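Local coordinates for sialidase B (Streptococcus pneumoniae serotype 4, PDB 4XJW), which cleaves terminal sialic acid residues from alpha-2,3-, alpha-2,6- and alpha-2,8-linked glycans as a family 33 exo-sialidase, at residues N314-E326 with L412-T424. The protein carries 1 engineered substitution. Numbering follows the deposited sequence. Where two conformers were deposited one is given.
Sequences NNNANKADSGFKE and LFKVTPTNYIAMT
Thr418 is joined to the type I turn of Asn318-Asp321 by its hydroxyl: OG1, swung anti to its own backbone N (chi1 -169°), donates to Asn318 O at 2.7 Å, tilted from the carbonyl plane. Asn318 N returns a nearly straight bond to Pro417 O (3.1 Å, 174° at the hydrogen), so Asn318 is held through both its backbone N and O. The carbonyl of Pro417, the central residue of an inverse gamma turn, also accepts a hydrogen bond from a water that donates to Asn316 O as well. The methyl of Ala317 rests near OD1 of Asn419, whose side chain accepts from Asn448 ND2 and donates to Gly449 O. Thr416 lays its methyl CG2 against the Asp321 carboxylate, 3.7 Å from CG, while a water links Thr416 OG1 to Asp321 OD2. Asp321 OD1 accepts from Gly323 N in an Asx turn and forms a salt bridge with Lys334. Thr416 O accepts from both Tyr420 OH and Thr418 N. Phe324 brings CE1 to the edge of the Tyr420 ring, 3.8 Å from CD2, the planes 77° apart. Strands 324-327 and 413-414 both pair with 330-337, whereas 420-426 joins 301-308 in another sheet, so the contact lies where the chain passes between sheets. Buried Asn419 N has no partner, yet two direct bonds at Asn318 and bridging waters probably fasten the loops largely through polar groups.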
loop_
_atom_site.group_PDB
_atom_site.type_symbol
_atom_site.label_atom_id
_atom_site.label_comp_id
_atom_site.label_asym_id
_atom_site.label_seq_id
_atom_site.Cartn_x
_atom_site.Cartn_y
_atom_site.Cartn_z
ATOM N N ASN A 314 -5.024 16.212 -1.594
ATOM C CA ASN A 314 -6.311 16.340 -2.279
ATOM C C ASN A 314 -7.255 17.342 -1.621
ATOM O O ASN A 314 -7.931 18.115 -2.312
ATOM C CB ASN A 314 -7.008 14.979 -2.377
ATOM C CG ASN A 314 -8.496 15.110 -2.650
ATOM O OD1 ASN A 314 -9.326 14.874 -1.768
ATOM N ND2 ASN A 314 -8.839 15.515 -3.865
ATOM N N ASN A 315 -7.269 17.333 -0.290
ATOM C CA ASN A 315 -8.272 18.097 0.438
ATOM C C ASN A 315 -8.052 19.611 0.435
ATOM O O ASN A 315 -9.023 20.364 0.517
ATOM C CB ASN A 315 -8.420 17.574 1.867
ATOM C CG ASN A 315 -7.502 18.276 2.838
ATOM O OD1 ASN A 315 -6.281 18.236 2.695
ATOM N ND2 ASN A 315 -8.087 18.929 3.838
ATOM N N ASN A 316 -6.808 20.059 0.310
ATOM C CA ASN A 316 -6.536 21.498 0.361
ATOM C C ASN A 316 -5.917 22.093 -0.906
ATOM O O ASN A 316 -5.557 23.270 -0.934
ATOM C CB ASN A 316 -5.698 21.847 1.596
ATOM C CG ASN A 316 -4.318 21.212 1.568
ATOM O OD1 ASN A 316 -4.037 20.347 0.741
ATOM N ND2 ASN A 316 -3.453 21.640 2.473
ATOM N N ALA A 317 -5.799 21.281 -1.953
ATOM C CA ALA A 317 -5.260 21.745 -3.227
ATOM C C ALA A 317 -6.217 22.745 -3.863
ATOM O O ALA A 317 -7.424 22.509 -3.893
ATOM C CB ALA A 317 -5.026 20.570 -4.165
ATOM N N ASN A 318 -5.676 23.849 -4.371
ATOM C CA ASN A 318 -6.486 24.858 -5.053
ATOM C C ASN A 318 -7.110 24.281 -6.318
ATOM O O ASN A 318 -6.414 24.035 -7.302
ATOM C CB ASN A 318 -5.619 26.076 -5.396
ATOM C CG ASN A 318 -6.435 27.269 -5.886
ATOM O OD1 ASN A 318 -7.540 27.124 -6.411
ATOM N ND2 ASN A 318 -5.874 28.459 -5.730
ATOM N N LYS A 319 -8.427 24.093 -6.293
ATOM C CA LYS A 319 -9.131 23.437 -7.394
ATOM C C LYS A 319 -9.306 24.343 -8.607
ATOM O O LYS A 319 -9.620 23.864 -9.696
ATOM C CB LYS A 319 -10.503 22.937 -6.926
ATOM C CG LYS A 319 -10.451 21.974 -5.749
ATOM C CD LYS A 319 -9.603 20.752 -6.080
ATOM C CE LYS A 319 -9.646 19.729 -4.956
ATOM N NZ LYS A 319 -9.089 20.277 -3.690
ATOM N N ALA A 320 -9.098 25.645 -8.420
ATOM C CA ALA A 320 -9.366 26.623 -9.479
ATOM C C ALA A 320 -8.103 27.265 -10.048
ATOM O O ALA A 320 -8.145 28.382 -10.581
ATOM C CB ALA A 320 -10.315 27.699 -8.966
ATOM N N ASP A 321 -6.981 26.557 -9.947
ATOM C CA ASP A 321 -5.711 27.072 -10.433
ATOM C C ASP A 321 -4.836 25.915 -10.898
ATOM O O ASP A 321 -4.602 24.977 -10.137
ATOM C CB ASP A 321 -5.000 27.836 -9.315
ATOM C CG ASP A 321 -3.960 28.798 -9.834
ATOM O OD1 ASP A 321 -3.319 28.501 -10.862
ATOM O OD2 ASP A 321 -3.776 29.857 -9.196
ATOM N N SER A 322 -4.359 25.991 -12.137
ATOM C CA SER A 322 -3.525 24.938 -12.721
ATOM C C SER A 322 -2.075 25.064 -12.289
ATOM O O SER A 322 -1.305 24.101 -12.364
ATOM C CB SER A 322 -3.585 25.008 -14.246
ATOM O OG SER A 322 -2.856 26.126 -14.724
ATOM N N GLY A 323 -1.697 26.263 -11.859
ATOM C CA GLY A 323 -0.313 26.539 -11.520
ATOM C C GLY A 323 0.500 27.057 -12.690
ATOM O O GLY A 323 1.688 27.338 -12.543
ATOM N N PHE A 324 -0.131 27.172 -13.859
ATOM C CA PHE A 324 0.568 27.621 -15.058
ATOM C C PHE A 324 -0.111 28.824 -15.694
ATOM O O PHE A 324 -1.333 28.940 -15.664
ATOM C CB PHE A 324 0.606 26.521 -16.117
ATOM C CG PHE A 324 1.299 25.271 -15.682
ATOM C CD1 PHE A 324 0.598 24.279 -15.019
ATOM C CD2 PHE A 324 2.646 25.078 -15.956
ATOM C CE1 PHE A 324 1.227 23.115 -14.622
ATOM C CE2 PHE A 324 3.285 23.920 -15.557
ATOM C CZ PHE A 324 2.574 22.938 -14.897
ATOM N N LYS A 325 0.690 29.698 -16.286
ATOM C CA LYS A 325 0.153 30.769 -17.118
ATOM C C LYS A 325 0.232 30.361 -18.584
ATOM O O LYS A 325 1.302 29.993 -19.078
ATOM C CB LYS A 325 0.926 32.068 -16.897
ATOM C CG LYS A 325 0.173 33.317 -17.352
ATOM C CD LYS A 325 0.958 34.578 -17.026
ATOM C CE LYS A 325 0.041 35.787 -16.860
ATOM N NZ LYS A 325 0.770 36.934 -16.243
ATOM N N GLU A 326 -0.899 30.402 -19.276
ATOM C CA GLU A 326 -0.905 30.138 -20.708
ATOM C C GLU A 326 -0.633 31.431 -21.457
ATOM O O GLU A 326 -1.306 32.437 -21.239
ATOM C CB GLU A 326 -2.237 29.535 -21.155
ATOM C CG GLU A 326 -2.339 29.321 -22.659
ATOM C CD GLU A 326 -3.486 28.408 -23.045
ATOM O OE1 GLU A 326 -4.226 27.956 -22.142
ATOM O OE2 GLU A 326 -3.645 28.141 -24.256
ATOM N N LEU A 412 12.474 30.180 -1.579
ATOM C CA LEU A 412 12.342 31.603 -1.896
ATOM C C LEU A 412 11.275 31.821 -2.964
ATOM O O LEU A 412 10.555 32.819 -2.940
ATOM C CB LEU A 412 13.680 32.154 -2.384
ATOM C CG LEU A 412 13.775 33.613 -2.824
ATOM C CD1 LEU A 412 13.337 34.538 -1.702
ATOM C CD2 LEU A 412 15.210 33.928 -3.249
ATOM N N PHE A 413 11.198 30.891 -3.913
ATOM C CA PHE A 413 10.163 30.894 -4.937
ATOM C C PHE A 413 9.317 29.632 -4.800
ATOM O O PHE A 413 9.858 28.529 -4.725
ATOM C CB PHE A 413 10.794 30.941 -6.331
ATOM C CG PHE A 413 11.398 32.264 -6.674
ATOM C CD1 PHE A 413 10.603 33.304 -7.123
ATOM C CD2 PHE A 413 12.766 32.462 -6.559
ATOM C CE1 PHE A 413 11.158 34.533 -7.443
ATOM C CE2 PHE A 413 13.333 33.686 -6.884
ATOM C CZ PHE A 413 12.526 34.718 -7.329
ATOM N N LYS A 414 7.999 29.797 -4.760
ATOM C CA LYS A 414 7.091 28.675 -4.520
ATOM C C LYS A 414 6.043 28.525 -5.618
ATOM O O LYS A 414 5.539 29.517 -6.150
ATOM C CB LYS A 414 6.428 28.827 -3.143
ATOM C CG LYS A 414 7.417 28.571 -2.013
ATOM C CD LYS A 414 6.856 28.944 -0.651
ATOM C CE LYS A 414 6.031 27.835 -0.047
ATOM N NZ LYS A 414 5.758 28.107 1.405
ATOM N N VAL A 415 5.726 27.278 -5.965
ATOM C CA VAL A 415 4.684 27.007 -6.946
ATOM C C VAL A 415 3.304 27.158 -6.322
ATOM O O VAL A 415 3.155 27.200 -5.098
ATOM C CB VAL A 415 4.822 25.595 -7.552
ATOM C CG1 VAL A 415 6.159 25.451 -8.252
ATOM C CG2 VAL A 415 4.682 24.534 -6.478
ATOM N N THR A 416 2.293 27.239 -7.177
ATOM C CA THR A 416 0.908 27.284 -6.732
ATOM C C THR A 416 0.587 26.054 -5.882
ATOM O O THR A 416 0.968 24.940 -6.244
ATOM C CB THR A 416 -0.032 27.320 -7.955
ATOM O OG1 THR A 416 0.254 28.483 -8.750
ATOM C CG2 THR A 416 -1.479 27.325 -7.539
ATOM N N PRO A 417 -0.069 26.252 -4.726
ATOM C CA PRO A 417 -0.430 25.139 -3.836
ATOM C C PRO A 417 -1.578 24.335 -4.410
ATOM O O PRO A 417 -2.703 24.424 -3.942
ATOM C CB PRO A 417 -0.869 25.843 -2.545
ATOM C CG PRO A 417 -1.370 27.181 -3.026
ATOM C CD PRO A 417 -0.425 27.556 -4.136
ATOM N N THR A 418 -1.283 23.548 -5.437
ATOM C CA THR A 418 -2.294 22.712 -6.067
ATOM C C THR A 418 -1.613 21.421 -6.482
ATOM O O THR A 418 -0.411 21.284 -6.289
ATOM C CB THR A 418 -2.925 23.420 -7.290
ATOM O OG1 THR A 418 -4.082 22.697 -7.736
ATOM C CG2 THR A 418 -1.916 23.554 -8.429
ATOM N N ASN A 419 -2.366 20.480 -7.041
ATOM C CA ASN A 419 -1.770 19.204 -7.468
ATOM C C ASN A 419 -1.340 19.220 -8.931
ATOM O O ASN A 419 -1.991 19.845 -9.783
ATOM C CB ASN A 419 -2.746 18.056 -7.232
ATOM C CG ASN A 419 -4.065 18.281 -7.931
ATOM O OD1 ASN A 419 -4.827 19.170 -7.546
ATOM N ND2 ASN A 419 -4.344 17.486 -8.967
ATOM N N TYR A 420 -0.244 18.515 -9.218
ATOM C CA TYR A 420 0.306 18.429 -10.567
ATOM C C TYR A 420 0.504 16.967 -10.959
ATOM O O TYR A 420 0.415 16.080 -10.111
ATOM C CB TYR A 420 1.660 19.142 -10.656
ATOM C CG TYR A 420 1.647 20.589 -10.214
ATOM C CD1 TYR A 420 1.669 20.929 -8.862
ATOM C CD2 TYR A 420 1.628 21.616 -11.151
ATOM C CE1 TYR A 420 1.665 22.252 -8.460
ATOM C CE2 TYR A 420 1.621 22.939 -10.757
ATOM C CZ TYR A 420 1.636 23.248 -9.416
ATOM O OH TYR A 420 1.628 24.570 -9.027
ATOM N N ILE A 421 0.780 16.726 -12.237
ATOM C CA ILE A 421 1.223 15.406 -12.690
ATOM C C ILE A 421 2.625 15.554 -13.245
ATOM O O ILE A 421 2.893 16.489 -13.999
ATOM C CB ILE A 421 0.307 14.818 -13.783
ATOM C CG1 ILE A 421 -1.105 14.614 -13.244
ATOM C CG2 ILE A 421 0.848 13.474 -14.294
ATOM C CD1 ILE A 421 -2.086 14.035 -14.269
ATOM N N ALA A 422 3.520 14.648 -12.863
ATOM C CA ALA A 422 4.869 14.653 -13.427
ATOM C C ALA A 422 5.159 13.319 -14.066
ATOM O O ALA A 422 4.500 12.333 -13.755
ATOM C CB ALA A 422 5.893 14.953 -12.374
ATOM N N MET A 423 6.177 13.299 -14.923
ATOM C CA MET A 423 6.608 12.072 -15.578
ATOM C C MET A 423 8.112 11.908 -15.420
ATOM O O MET A 423 8.844 12.897 -15.358
ATOM C CB MET A 423 6.221 12.094 -17.057
ATOM C CG MET A 423 7.021 13.031 -17.909
ATOM S SD MET A 423 6.732 12.755 -19.669
ATOM C CE MET A 423 6.435 11.035 -19.747
ATOM N N THR A 424 8.563 10.660 -15.309
ATOM C CA THR A 424 9.976 10.357 -15.401
ATOM C C THR A 424 10.117 9.187 -16.356
ATOM O O THR A 424 9.128 8.497 -16.652
ATOM C CB THR A 424 10.616 10.040 -14.021
ATOM O OG1 THR A 424 12.015 9.780 -14.209
ATOM C CG2 THR A 424 9.962 8.824 -13.358
HETATM O O HOH W 1 -4.153 25.337 -1.731
HETATM O O HOH W 2 -1.354 30.830 -8.591
HETATM O O HOH W 3 -1.735 21.405 -12.420
HETATM O O HOH W 4 2.730 27.576 -9.976
#